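Local atomic coordinates of minor structural protein 4 (Lactococcus phage Tuc2009, PDB entry 5E7T), a protein that forms part of the baseplate tripod of a lactococcal phage, an assembly thought to recognise carbohydrate on the host cell surface. Residues Ser12-Val18 and Tyr54-Ile59; Asn75-Leu80 and Ala96-Tyr102; Ala68-Glu72 and Leu82-Glu87. The contacts are given in a common frame with arbitrary orientation. Numbering follows the deposited sequence.

Contact 1. Residues Ser12-Val18 and Tyr54-Ile59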
ATOM      1  N   SER A  12      -6.886 -13.082 -23.571  1.00 58.19           N
ATOM      2  CA  SER A  12      -6.570 -11.651 -23.601  1.00 56.62           C
ATOM      3  C   SER A  12      -6.877 -11.035 -24.947  1.00 59.44           C
ATOM      4  O   SER A  12      -6.714 -11.655 -26.015  1.00 58.99           O
ATOM      5  CB  SER A  12      -5.111 -11.390 -23.226  1.00 59.42           C
ATOM      6  OG  SER A  12      -4.733 -10.026 -23.351  1.00 66.48           O
ATOM      7  N   GLU A  13      -7.272  -9.769 -24.908  1.00 54.74           N
ATOM      8  CA  GLU A  13      -7.535  -9.081 -26.162  1.00 52.60           C
ATOM      9  C   GLU A  13      -6.263  -8.419 -26.625  1.00 56.55           C
ATOM     10  O   GLU A  13      -6.284  -7.619 -27.546  1.00 56.41           O
ATOM     11  CB  GLU A  13      -8.663  -8.069 -25.995  1.00 53.20           C
ATOM     12  CG  GLU A  13     -10.033  -8.710 -25.940  1.00 54.19           C
ATOM     13  CD  GLU A  13     -10.473  -9.486 -27.163  1.00 74.73           C
ATOM     14  OE1 GLU A  13     -10.123  -9.092 -28.303  1.00 71.47           O
ATOM     15  OE2 GLU A  13     -11.217 -10.473 -26.971  1.00 72.52           O
ATOM     16  N   TYR A  14      -5.145  -8.761 -25.983  1.00 53.34           N
ATOM     17  CA  TYR A  14      -3.858  -8.144 -26.242  1.00 52.07           C
ATOM     18  C   TYR A  14      -2.762  -9.182 -26.661  1.00 56.82           C
ATOM     19  O   TYR A  14      -3.079 -10.228 -27.252  1.00 58.85           O
ATOM     20  CB  TYR A  14      -3.476  -7.265 -25.033  1.00 52.11           C
ATOM     21  CG  TYR A  14      -4.454  -6.127 -24.776  1.00 54.29           C
ATOM     22  CD1 TYR A  14      -4.299  -4.889 -25.399  1.00 56.15           C
ATOM     23  CD2 TYR A  14      -5.530  -6.284 -23.907  1.00 55.33           C
ATOM     24  CE1 TYR A  14      -5.198  -3.844 -25.172  1.00 54.06           C
ATOM     25  CE2 TYR A  14      -6.428  -5.241 -23.669  1.00 56.21           C
ATOM     26  CZ  TYR A  14      -6.262  -4.030 -24.311  1.00 62.36           C
ATOM     27  OH  TYR A  14      -7.158  -3.016 -24.087  1.00 71.23           O
ATOM     28  N   GLN A  15      -1.491  -8.854 -26.408  1.00 51.66           N
ATOM     29  CA  GLN A  15      -0.324  -9.607 -26.818  1.00 50.78           C
ATOM     30  C   GLN A  15       0.474 -10.159 -25.620  1.00 54.94           C
ATOM     31  O   GLN A  15       1.541  -9.605 -25.326  1.00 53.95           O
ATOM     32  CB  GLN A  15       0.570  -8.694 -27.661  1.00 51.84           C
ATOM     33  CG  GLN A  15       0.001  -8.318 -29.010  1.00 59.65           C
ATOM     34  CD  GLN A  15      -1.015  -7.214 -28.954  1.00 70.04           C
ATOM     35  OE1 GLN A  15      -0.803  -6.155 -28.334  1.00 55.28           O
ATOM     36  NE2 GLN A  15      -2.153  -7.474 -29.598  1.00 63.59           N
ATOM     37  N   PRO A  16       0.027 -11.288 -24.978  1.00 50.54           N
ATOM     38  CA  PRO A  16       0.742 -11.816 -23.800  1.00 49.92           C
ATOM     39  C   PRO A  16       2.148 -12.272 -24.082  1.00 55.25           C
ATOM     40  O   PRO A  16       2.420 -12.809 -25.139  1.00 56.06           O
ATOM     41  CB  PRO A  16      -0.125 -13.000 -23.357  1.00 50.99           C
ATOM     42  CG  PRO A  16      -1.439 -12.695 -23.851  1.00 55.93           C
ATOM     43  CD  PRO A  16      -1.204 -12.054 -25.200  1.00 51.55           C
ATOM     44  N   ASP A  17       3.037 -12.077 -23.130  1.00 52.15           N
ATOM     45  CA  ASP A  17       4.393 -12.522 -23.342  1.00 52.19           C
ATOM     46  C   ASP A  17       4.483 -14.016 -23.080  1.00 58.54           C
ATOM     47  O   ASP A  17       3.674 -14.562 -22.321  1.00 58.11           O
ATOM     48  CB  ASP A  17       5.361 -11.722 -22.472  1.00 53.48           C
ATOM     49  CG  ASP A  17       6.828 -11.979 -22.747  1.00 65.09           C
ATOM     50  OD1 ASP A  17       7.184 -12.222 -23.936  1.00 64.98           O
ATOM     51  OD2 ASP A  17       7.632 -11.897 -21.784  1.00 72.56           O
ATOM     52  N   VAL A  18       5.433 -14.689 -23.755  1.00 56.69           N
ATOM     53  CA  VAL A  18       5.693 -16.119 -23.584  1.00 56.05           C
ATOM     54  C   VAL A  18       7.157 -16.318 -23.350  1.00 58.22           C
ATOM     55  O   VAL A  18       7.974 -15.716 -24.048  1.00 58.82           O
ATOM     56  CB  VAL A  18       5.156 -17.025 -24.716  1.00 60.43           C
ATOM     57  CG1 VAL A  18       5.565 -18.472 -24.484  1.00 60.67           C
ATOM     58  CG2 VAL A  18       3.634 -16.937 -24.817  1.00 60.41           C
ATOM     59  N   TYR A  54       1.456 -12.253 -33.045  1.00 50.45           N
ATOM     60  CA  TYR A  54       0.118 -12.288 -32.483  1.00 49.13           C
ATOM     61  C   TYR A  54      -1.000 -11.916 -33.391  1.00 52.80           C
ATOM     62  O   TYR A  54      -0.888 -10.972 -34.172  1.00 55.07           O
ATOM     63  CB  TYR A  54       0.051 -11.277 -31.319  1.00 50.37           C
ATOM     64  CG  TYR A  54       1.084 -11.463 -30.232  1.00 52.01           C
ATOM     65  CD1 TYR A  54       0.827 -12.268 -29.129  1.00 54.89           C
ATOM     66  CD2 TYR A  54       2.319 -10.832 -30.302  1.00 52.22           C
ATOM     67  CE1 TYR A  54       1.778 -12.456 -28.128  1.00 53.96           C
ATOM     68  CE2 TYR A  54       3.291 -11.039 -29.324  1.00 53.34           C
ATOM     69  CZ  TYR A  54       3.011 -11.851 -28.237  1.00 57.43           C
ATOM     70  OH  TYR A  54       3.922 -12.020 -27.239  1.00 57.96           O
ATOM     71  N   ILE A  55      -2.130 -12.609 -33.208  1.00 47.12           N
ATOM     72  CA  ILE A  55      -3.458 -12.311 -33.763  1.00 45.66           C
ATOM     73  C   ILE A  55      -4.422 -12.404 -32.564  1.00 50.40           C
ATOM     74  O   ILE A  55      -4.046 -12.965 -31.523  1.00 51.19           O
ATOM     75  CB  ILE A  55      -3.933 -13.129 -34.996  1.00 47.49           C
ATOM     76  CG1 ILE A  55      -4.191 -14.605 -34.642  1.00 46.75           C
ATOM     77  CG2 ILE A  55      -2.989 -12.952 -36.164  1.00 47.95           C
ATOM     78  CD1 ILE A  55      -4.738 -15.403 -35.708  1.00 50.65           C
ATOM     79  N   ARG A  56      -5.639 -11.876 -32.694  1.00 46.23           N
ATOM     80  CA  ARG A  56      -6.575 -11.898 -31.579  1.00 46.34           C
ATOM     81  C   ARG A  56      -6.700 -13.281 -30.968  1.00 53.77           C
ATOM     82  O   ARG A  56      -7.044 -14.222 -31.664  1.00 56.64           O
ATOM     83  CB  ARG A  56      -7.941 -11.322 -31.994  1.00 44.56           C
ATOM     84  CG  ARG A  56      -9.004 -11.428 -30.923  1.00 46.12           C
ATOM     85  CD  ARG A  56     -10.320 -10.861 -31.350  1.00 47.32           C
ATOM     86  NE  ARG A  56     -11.225 -10.807 -30.205  1.00 56.90           N
ATOM     87  CZ  ARG A  56     -12.405 -11.410 -30.146  1.00 72.73           C
ATOM     88  NH1 ARG A  56     -12.853 -12.109 -31.182  1.00 62.58           N
ATOM     89  NH2 ARG A  56     -13.156 -11.306 -29.058  1.00 61.76           N
ATOM     90  N   ASN A  57      -6.369 -13.409 -29.692  1.00 50.84           N
ATOM     91  CA  ASN A  57      -6.486 -14.657 -28.952  1.00 51.31           C
ATOM     92  C   ASN A  57      -5.503 -15.764 -29.334  1.00 56.74           C
ATOM     93  O   ASN A  57      -5.568 -16.813 -28.704  1.00 58.55           O
ATOM     94  CB  ASN A  57      -7.923 -15.208 -29.028  1.00 52.39           C
ATOM     95  CG  ASN A  57      -9.018 -14.299 -28.534  1.00 65.70           C
ATOM     96  OD1 ASN A  57      -8.877 -13.594 -27.534  1.00 58.23           O
ATOM     97  ND2 ASN A  57     -10.177 -14.385 -29.175  1.00 59.83           N
ATOM     98  N   LYS A  58      -4.605 -15.570 -30.327  1.00 52.13           N
ATOM     99  CA  LYS A  58      -3.639 -16.606 -30.738  1.00 50.83           C
ATOM    100  C   LYS A  58      -2.206 -16.083 -30.871  1.00 57.19           C
ATOM    101  O   LYS A  58      -1.903 -15.288 -31.784  1.00 56.17           O
ATOM    102  CB  LYS A  58      -4.044 -17.275 -32.072  1.00 51.63           C
ATOM    103  CG  LYS A  58      -5.392 -17.939 -32.102  1.00 55.67           C
ATOM    104  CD  LYS A  58      -5.676 -18.620 -33.427  1.00 66.39           C
ATOM    105  CE  LYS A  58      -4.993 -19.952 -33.555  1.00 80.96           C
ATOM    106  NZ  LYS A  58      -5.271 -20.594 -34.864  1.00 90.06           N
ATOM    107  N   ILE A  59      -1.310 -16.598 -29.991  1.00 55.69           N
ATOM    108  CA  ILE A  59       0.151 -16.332 -29.945  1.00 54.39           C
ATOM    109  C   ILE A  59       0.800 -17.439 -30.765  1.00 59.23           C
ATOM    110  O   ILE A  59       0.429 -18.599 -30.613  1.00 59.96           O
ATOM    111  CB  ILE A  59       0.728 -16.370 -28.483  1.00 55.99           C
ATOM    112  CG1 ILE A  59      -0.075 -15.482 -27.499  1.00 55.07           C
ATOM    113  CG2 ILE A  59       2.237 -16.040 -28.451  1.00 56.02           C
ATOM    114  CD1 ILE A  59       0.364 -15.556 -26.042  1.00 58.67           C
TER
HETATM  115  O   HOH W   1       4.162  -8.962 -25.728  1.00 54.01           O
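Ser12 opens the segment with an ST turn, its OG accepting from the backbone N of Tyr14 at 2.9 Å. The turn lies beside a tight hairpin, Ile55-Lys58, whose type II geometry shows in the positive phi of Asn57 (70°) and in the bond from Lys58 N to Ile55 O (2.9 Å). Glu13 meets the extended Arg56 in a two-pronged salt bridge: Arg56 NE to Glu13 OE1 is 2.8 Å and Arg56 NH2 to Glu13 OE2 is 3.0 Å. Gln15 sets its CB over one face of the Tyr54 ring, 3.7 Å from the centroid and 5° off the normal, a CH-pi contact, while its amide end leads away to a polar side chain of a chain of Major structural protein 1. The Tyr54 hydroxyl reaches past to donate to Pro16 O (OH to O 2.7 Å). Further along, Ile59 CD1 lies 3.7 Å from Pro16 CB and 3.8 Å from Val18 CG2. Asn57 and Ile59 bond through their backbones to strand 4-10, Pro16 and Ile59 both pack on Ile93 of strand 87-94, and Tyr54 pairs antiparallel with a strand of a second copy of this protein, so the sheet continues across the subunit interface.

Contact 2. Residues Asn75-Leu80 and Ala96-Tyr102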
ATOM      1  N   ASN A  75      -2.204 -28.598 -20.905  1.00 64.96           N
ATOM      2  CA  ASN A  75      -2.528 -27.198 -20.629  1.00 64.50           C
ATOM      3  C   ASN A  75      -2.851 -26.982 -19.160  1.00 69.54           C
ATOM      4  O   ASN A  75      -3.915 -27.390 -18.705  1.00 70.48           O
ATOM      5  CB  ASN A  75      -3.632 -26.640 -21.541  1.00 61.59           C
ATOM      6  CG  ASN A  75      -4.086 -25.233 -21.200  1.00 76.14           C
ATOM      7  OD1 ASN A  75      -3.396 -24.460 -20.527  1.00 67.15           O
ATOM      8  ND2 ASN A  75      -5.243 -24.842 -21.715  1.00 71.81           N
ATOM      9  N   ASN A  76      -1.945 -26.310 -18.433  1.00 65.16           N
ATOM     10  CA  ASN A  76      -2.134 -25.991 -17.017  1.00 64.26           C
ATOM     11  C   ASN A  76      -2.588 -24.530 -16.795  1.00 65.83           C
ATOM     12  O   ASN A  76      -2.505 -24.022 -15.683  1.00 65.51           O
ATOM     13  CB  ASN A  76      -0.881 -26.358 -16.171  1.00 65.46           C
ATOM     14  CG  ASN A  76      -0.627 -27.845 -16.032  1.00 86.00           C
ATOM     15  OD1 ASN A  76      -1.528 -28.644 -15.730  1.00 80.91           O
ATOM     16  ND2 ASN A  76       0.629 -28.246 -16.205  1.00 75.05           N
ATOM     17  N   GLY A  77      -3.083 -23.880 -17.840  1.00 61.44           N
ATOM     18  CA  GLY A  77      -3.641 -22.533 -17.746  1.00 60.97           C
ATOM     19  C   GLY A  77      -2.640 -21.414 -17.637  1.00 66.07           C
ATOM     20  O   GLY A  77      -2.715 -20.450 -18.402  1.00 66.40           O
ATOM     21  N   ASN A  78      -1.703 -21.527 -16.680  1.00 63.79           N
ATOM     22  CA  ASN A  78      -0.631 -20.543 -16.436  1.00 63.19           C
ATOM     23  C   ASN A  78       0.579 -20.833 -17.332  1.00 66.55           C
ATOM     24  O   ASN A  78       1.337 -19.917 -17.648  1.00 67.62           O
ATOM     25  CB  ASN A  78      -0.206 -20.547 -14.955  1.00 60.67           C
ATOM     26  CG  ASN A  78       0.406 -21.848 -14.476  1.00 91.17           C
ATOM     27  OD1 ASN A  78      -0.304 -22.787 -14.108  1.00 82.40           O
ATOM     28  ND2 ASN A  78       1.747 -21.927 -14.452  1.00 87.95           N
ATOM     29  N   GLU A  79       0.739 -22.114 -17.723  1.00 60.15           N
ATOM     30  CA  GLU A  79       1.814 -22.654 -18.532  1.00 59.23           C
ATOM     31  C   GLU A  79       1.291 -23.770 -19.422  1.00 62.90           C
ATOM     32  O   GLU A  79       0.329 -24.448 -19.066  1.00 63.64           O
ATOM     33  CB  GLU A  79       2.922 -23.222 -17.611  1.00 60.98           C
ATOM     34  CG  GLU A  79       2.460 -24.413 -16.766  1.00 78.64           C
ATOM     35  CD  GLU A  79       3.467 -25.311 -16.076  1.00103.66           C
ATOM     36  OE1 GLU A  79       3.100 -26.468 -15.758  1.00 95.58           O
ATOM     37  OE2 GLU A  79       4.586 -24.839 -15.774  1.00 96.57           O
ATOM     38  N   LEU A  80       1.947 -23.992 -20.557  1.00 59.25           N
ATOM     39  CA  LEU A  80       1.656 -25.105 -21.454  1.00 59.55           C
ATOM     40  C   LEU A  80       2.905 -25.956 -21.431  1.00 64.55           C
ATOM     41  O   LEU A  80       4.011 -25.410 -21.315  1.00 64.88           O
ATOM     42  CB  LEU A  80       1.373 -24.629 -22.883  1.00 59.88           C
ATOM     43  CG  LEU A  80       0.872 -25.674 -23.876  1.00 65.61           C
ATOM     44  CD1 LEU A  80      -0.632 -25.853 -23.769  1.00 66.53           C
ATOM     45  CD2 LEU A  80       1.242 -25.288 -25.290  1.00 68.23           C
ATOM     46  N   ALA A  96      -2.529 -13.524 -19.148  1.00 62.73           N
ATOM     47  CA  ALA A  96      -3.682 -14.194 -19.750  1.00 62.22           C
ATOM     48  C   ALA A  96      -3.727 -15.635 -19.277  1.00 64.30           C
ATOM     49  O   ALA A  96      -2.812 -16.095 -18.578  1.00 62.50           O
ATOM     50  CB  ALA A  96      -3.598 -14.140 -21.279  1.00 63.08           C
ATOM     51  N   THR A  97      -4.797 -16.342 -19.666  1.00 61.13           N
ATOM     52  CA  THR A  97      -4.997 -17.751 -19.347  1.00 61.11           C
ATOM     53  C   THR A  97      -4.950 -18.562 -20.646  1.00 64.43           C
ATOM     54  O   THR A  97      -5.565 -18.160 -21.649  1.00 64.02           O
ATOM     55  CB  THR A  97      -6.302 -17.934 -18.548  1.00 67.29           C
ATOM     56  OG1 THR A  97      -6.356 -16.972 -17.483  1.00 73.30           O
ATOM     57  CG2 THR A  97      -6.445 -19.314 -17.990  1.00 58.25           C
ATOM     58  N   ILE A  98      -4.188 -19.677 -20.641  1.00 59.17           N
ATOM     59  CA  ILE A  98      -4.110 -20.539 -21.815  1.00 58.06           C
ATOM     60  C   ILE A  98      -5.408 -21.332 -21.940  1.00 63.43           C
ATOM     61  O   ILE A  98      -5.825 -22.051 -21.027  1.00 64.52           O
ATOM     62  CB  ILE A  98      -2.848 -21.424 -21.877  1.00 59.99           C
ATOM     63  CG1 ILE A  98      -1.593 -20.571 -21.753  1.00 59.46           C
ATOM     64  CG2 ILE A  98      -2.824 -22.229 -23.187  1.00 60.99           C
ATOM     65  CD1 ILE A  98      -0.295 -21.369 -21.555  1.00 68.99           C
ATOM     66  N   THR A  99      -6.043 -21.157 -23.073  1.00 59.26           N
ATOM     67  CA  THR A  99      -7.303 -21.762 -23.464  1.00 59.05           C
ATOM     68  C   THR A  99      -7.075 -23.135 -24.105  1.00 65.09           C
ATOM     69  O   THR A  99      -7.764 -24.096 -23.783  1.00 66.09           O
ATOM     70  CB  THR A  99      -7.993 -20.708 -24.332  1.00 62.54           C
ATOM     71  OG1 THR A  99      -8.969 -20.079 -23.518  1.00 64.29           O
ATOM     72  CG2 THR A  99      -8.568 -21.227 -25.650  1.00 60.44           C
ATOM     73  N   LYS A 100      -6.093 -23.211 -25.010  1.00 62.32           N
ATOM     74  CA  LYS A 100      -5.734 -24.378 -25.808  1.00 62.83           C
ATOM     75  C   LYS A 100      -4.330 -24.077 -26.350  1.00 67.47           C
ATOM     76  O   LYS A 100      -3.959 -22.920 -26.498  1.00 67.04           O
ATOM     77  CB  LYS A 100      -6.765 -24.530 -26.955  1.00 65.63           C
ATOM     78  CG  LYS A 100      -6.622 -25.738 -27.861  1.00 81.06           C
ATOM     79  CD  LYS A 100      -7.606 -25.637 -29.023  1.00 97.64           C
ATOM     80  CE  LYS A 100      -7.478 -26.785 -29.994  1.00118.59           C
ATOM     81  NZ  LYS A 100      -8.370 -26.617 -31.176  1.00132.08           N
ATOM     82  N   GLY A 101      -3.548 -25.116 -26.566  1.00 65.09           N
ATOM     83  CA  GLY A 101      -2.185 -25.024 -27.075  1.00 64.16           C
ATOM     84  C   GLY A 101      -1.871 -26.243 -27.919  1.00 67.69           C
ATOM     85  O   GLY A 101      -2.379 -27.343 -27.649  1.00 68.91           O
ATOM     86  N   TYR A 102      -1.072 -26.055 -28.976  1.00 61.39           N
ATOM     87  CA  TYR A 102      -0.756 -27.153 -29.886  1.00 61.00           C
ATOM     88  C   TYR A 102       0.363 -26.784 -30.863  1.00 63.58           C
ATOM     89  O   TYR A 102       0.561 -25.602 -31.137  1.00 63.26           O
ATOM     90  CB  TYR A 102      -2.041 -27.575 -30.653  1.00 62.02           C
ATOM     91  CG  TYR A 102      -2.734 -26.434 -31.374  1.00 62.79           C
ATOM     92  CD1 TYR A 102      -3.684 -25.643 -30.727  1.00 64.10           C
ATOM     93  CD2 TYR A 102      -2.458 -26.156 -32.709  1.00 63.18           C
ATOM     94  CE1 TYR A 102      -4.295 -24.572 -31.375  1.00 63.44           C
ATOM     95  CE2 TYR A 102      -3.065 -25.090 -33.366  1.00 63.21           C
ATOM     96  CZ  TYR A 102      -3.973 -24.293 -32.693  1.00 68.94           C
ATOM     97  OH  TYR A 102      -4.553 -23.236 -33.347  1.00 70.80           O
TER
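Ile98 lays its CD1 methyl across the backbone and side chain of the opposing strand start, 3.6 Å from Glu79 C, 3.6 Å from Leu80 N and 3.9 Å from Leu80 CB. Its own backbone is held at both ends. Ile98 N donates to Gly77 O at 2.8 Å with a nearly linear angle of 176°, and Ile98 O accepts from Asn75 ND2 at 2.9 Å and 167°. Asn75 does two jobs with one amide: while ND2 reaches across, OD1 takes Gly77 N at 2.8 Å, which makes an Asx turn at the bend. That bend joins strands 72-75 and 79-84, and a bond from Asn76 N to Glu79 O (3.0 Å) spans it. Within the antiparallel sheet of this immunoglobulin-like domain, strand 98-103 is outermost at one end and strand 79-84 is second from the other, so their approach is evidence that the sheet curls until its two ends face each other, as in a beta sandwich. Strand 98-103 is itself irregular: Thr99 and Lys100 both face Glu9, a classic beta bulge in strand 98-103, against strand 4-10. Past the bulge, Gly101 CA sits 3.7 Å from Leu80 CD1, and an ideal CB there would fall 2.4 Å from that methyl, so the absence of a side chain is what allows the close approach. The CA-to-CB bonds of Glu79 and Tyr102 point away from the other segment; Glu79 forms a salt bridge with Arg90, and the Tyr102 hydroxyl is hydrogen-bonded to Glu9.

Contact 3. Residues Ala68-Glu72 and Leu82-Glu87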
ATOM      1  N   ALA A  68      12.382 -28.736 -32.768  1.00 76.19           N
ATOM      2  CA  ALA A  68      11.184 -29.455 -33.189  1.00 76.20           C
ATOM      3  C   ALA A  68      11.024 -30.824 -32.577  1.00 80.92           C
ATOM      4  O   ALA A  68      11.867 -31.701 -32.760  1.00 82.45           O
ATOM      5  CB  ALA A  68      11.120 -29.544 -34.699  1.00 78.07           C
ATOM      6  N   MET A  69       9.957 -30.993 -31.814  1.00 76.48           N
ATOM      7  CA  MET A  69       9.668 -32.267 -31.204  1.00 77.00           C
ATOM      8  C   MET A  69       8.200 -32.567 -31.187  1.00 81.46           C
ATOM      9  O   MET A  69       7.368 -31.666 -31.294  1.00 79.28           O
ATOM     10  CB  MET A  69      10.301 -32.404 -29.822  1.00 79.11           C
ATOM     11  CG  MET A  69       9.650 -31.588 -28.752  1.00 81.99           C
ATOM     12  SD  MET A  69      10.473 -31.892 -27.177  1.00 86.12           S
ATOM     13  CE  MET A  69       9.135 -31.801 -26.148  1.00 81.88           C
ATOM     14  N   ALA A  70       7.898 -33.864 -31.073  1.00 80.93           N
ATOM     15  CA  ALA A  70       6.564 -34.440 -30.994  1.00 81.59           C
ATOM     16  C   ALA A  70       6.120 -34.356 -29.538  1.00 86.44           C
ATOM     17  O   ALA A  70       6.737 -33.644 -28.741  1.00 86.08           O
ATOM     18  CB  ALA A  70       6.643 -35.897 -31.418  1.00 84.08           C
ATOM     19  N   GLY A  71       5.070 -35.085 -29.188  1.00 83.34           N
ATOM     20  CA  GLY A  71       4.653 -35.150 -27.800  1.00 81.78           C
ATOM     21  C   GLY A  71       3.287 -34.645 -27.428  1.00 83.17           C
ATOM     22  O   GLY A  71       2.662 -33.860 -28.147  1.00 84.66           O
ATOM     23  N   GLU A  72       2.849 -35.111 -26.263  1.00 75.22           N
ATOM     24  CA  GLU A  72       1.602 -34.792 -25.609  1.00 72.49           C
ATOM     25  C   GLU A  72       1.639 -33.326 -25.213  1.00 73.40           C
ATOM     26  O   GLU A  72       2.682 -32.827 -24.788  1.00 73.62           O
ATOM     27  CB  GLU A  72       1.496 -35.682 -24.365  1.00 73.61           C
ATOM     28  CG  GLU A  72       0.301 -35.408 -23.472  1.00 82.89           C
ATOM     29  CD  GLU A  72       0.341 -36.073 -22.111  1.00104.36           C
ATOM     30  OE1 GLU A  72       1.350 -36.756 -21.802  1.00 93.42           O
ATOM     31  OE2 GLU A  72      -0.637 -35.894 -21.346  1.00 94.86           O
ATOM     32  N   LEU A  82       4.887 -29.269 -23.414  1.00 60.60           N
ATOM     33  CA  LEU A  82       4.952 -30.165 -24.566  1.00 61.94           C
ATOM     34  C   LEU A  82       5.833 -31.324 -24.074  1.00 64.50           C
ATOM     35  O   LEU A  82       7.040 -31.152 -23.932  1.00 64.05           O
ATOM     36  CB  LEU A  82       5.498 -29.417 -25.823  1.00 62.50           C
ATOM     37  CG  LEU A  82       5.760 -30.176 -27.147  1.00 69.04           C
ATOM     38  CD1 LEU A  82       4.589 -31.073 -27.570  1.00 70.79           C
ATOM     39  CD2 LEU A  82       6.028 -29.209 -28.259  1.00 70.76           C
ATOM     40  N   ILE A  83       5.196 -32.440 -23.648  1.00 59.71           N
ATOM     41  CA  ILE A  83       5.883 -33.585 -23.049  1.00 59.08           C
ATOM     42  C   ILE A  83       6.132 -34.669 -24.060  1.00 65.26           C
ATOM     43  O   ILE A  83       5.163 -35.221 -24.578  1.00 68.35           O
ATOM     44  CB  ILE A  83       5.135 -34.157 -21.804  1.00 61.31           C
ATOM     45  CG1 ILE A  83       4.480 -33.044 -20.942  1.00 60.16           C
ATOM     46  CG2 ILE A  83       6.078 -35.030 -20.977  1.00 61.94           C
ATOM     47  CD1 ILE A  83       3.725 -33.517 -19.696  1.00 58.51           C
ATOM     48  N   ASN A  84       7.415 -35.006 -24.316  1.00 60.02           N
ATOM     49  CA  ASN A  84       7.828 -36.086 -25.217  1.00 60.97           C
ATOM     50  C   ASN A  84       8.754 -37.006 -24.439  1.00 66.36           C
ATOM     51  O   ASN A  84       9.956 -36.756 -24.328  1.00 66.89           O
ATOM     52  CB  ASN A  84       8.492 -35.548 -26.490  1.00 63.32           C
ATOM     53  CG  ASN A  84       9.094 -36.604 -27.394  1.00 92.81           C
ATOM     54  OD1 ASN A  84       8.536 -37.692 -27.615  1.00 86.77           O
ATOM     55  ND2 ASN A  84      10.263 -36.298 -27.930  1.00 88.78           N
ATOM     56  N   GLY A  85       8.162 -38.026 -23.838  1.00 63.00           N
ATOM     57  CA  GLY A  85       8.882 -38.961 -22.995  1.00 62.63           C
ATOM     58  C   GLY A  85       9.420 -38.285 -21.752  1.00 66.76           C
ATOM     59  O   GLY A  85       8.661 -37.893 -20.848  1.00 66.51           O
ATOM     60  N   THR A  86      10.743 -38.074 -21.784  1.00 62.34           N
ATOM     61  CA  THR A  86      11.650 -37.525 -20.773  1.00 59.89           C
ATOM     62  C   THR A  86      11.829 -36.002 -20.920  1.00 64.45           C
ATOM     63  O   THR A  86      12.233 -35.332 -19.962  1.00 64.17           O
ATOM     64  CB  THR A  86      12.975 -38.285 -21.000  1.00 60.67           C
ATOM     65  OG1 THR A  86      13.391 -38.935 -19.813  1.00 68.29           O
ATOM     66  CG2 THR A  86      14.086 -37.443 -21.591  1.00 48.45           C
ATOM     67  N   GLU A  87      11.577 -35.477 -22.153  1.00 60.00           N
ATOM     68  CA  GLU A  87      11.770 -34.091 -22.561  1.00 57.23           C
ATOM     69  C   GLU A  87      10.550 -33.276 -22.356  1.00 61.50           C
ATOM     70  O   GLU A  87       9.460 -33.707 -22.713  1.00 61.41           O
ATOM     71  CB  GLU A  87      12.097 -34.018 -24.050  1.00 58.62           C
ATOM     72  CG  GLU A  87      13.422 -34.598 -24.465  1.00 64.16           C
ATOM     73  CD  GLU A  87      13.567 -34.572 -25.969  1.00 93.92           C
ATOM     74  OE1 GLU A  87      13.054 -35.507 -26.623  1.00 96.21           O
ATOM     75  OE2 GLU A  87      14.106 -33.574 -26.499  1.00 93.52           O
TER
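Leu82 meets the loop first: its CD1 lies 3.4 Å from Gly71 O and 3.5 Å from Ala70 O, while its CG is 3.9 Å from Met69 CE. Ile83 makes the backbone join, an antiparallel hydrogen-bonded pair with Glu72 (CA to CA 5.1 Å). Ile83 N donates to Glu72 O at 2.8 Å and 150°; the return bond, Glu72 N to Ile83 O at 2.9 Å, is weak at 126°. Here the loop enters strand 72-75, the outermost strand at one end of the immunoglobulin-like domain's sheet within this chain. Asn84 crowds Gly71, the CA atoms only 4.2 Å apart; a CB on Gly71 would clash with Ile83 O. Asn84 also starts a type II' turn ending at Glu87, with Gly85 at phi 65° and psi -105° and bonds Asn84 N to Glu87 O (2.9 Å) and Glu87 N to Asn84 O (3.0 Å). Glu87 ends the segment near Met69, whose CE is 3.9 Å from Glu87 O.

Overall arrangement
From the N terminus, the entry to strand 17-24 is the first element used, and contact 1 closes when the hairpin between strands 45-55 and 58-63 returns to it. Contact 3 then opens at 68-72, but contact 2 opens at 75-80 before contact 3 closes at 82-87, and contact 2 closes last, at 96-102. Contacts 2 and 3 therefore cross, sharing strand 79-84, whereas contact 1 precedes both. Contacts 1 and 2 touch: Pro16 CG lies 3.7 Å from Ala96 CB, and Lys58 NZ 3.1 Å from Tyr102 OH. Contact 1 ties strands in the middle of the sheet, contact 3 two neighbours at one end, and only contact 2 brings that end against the other.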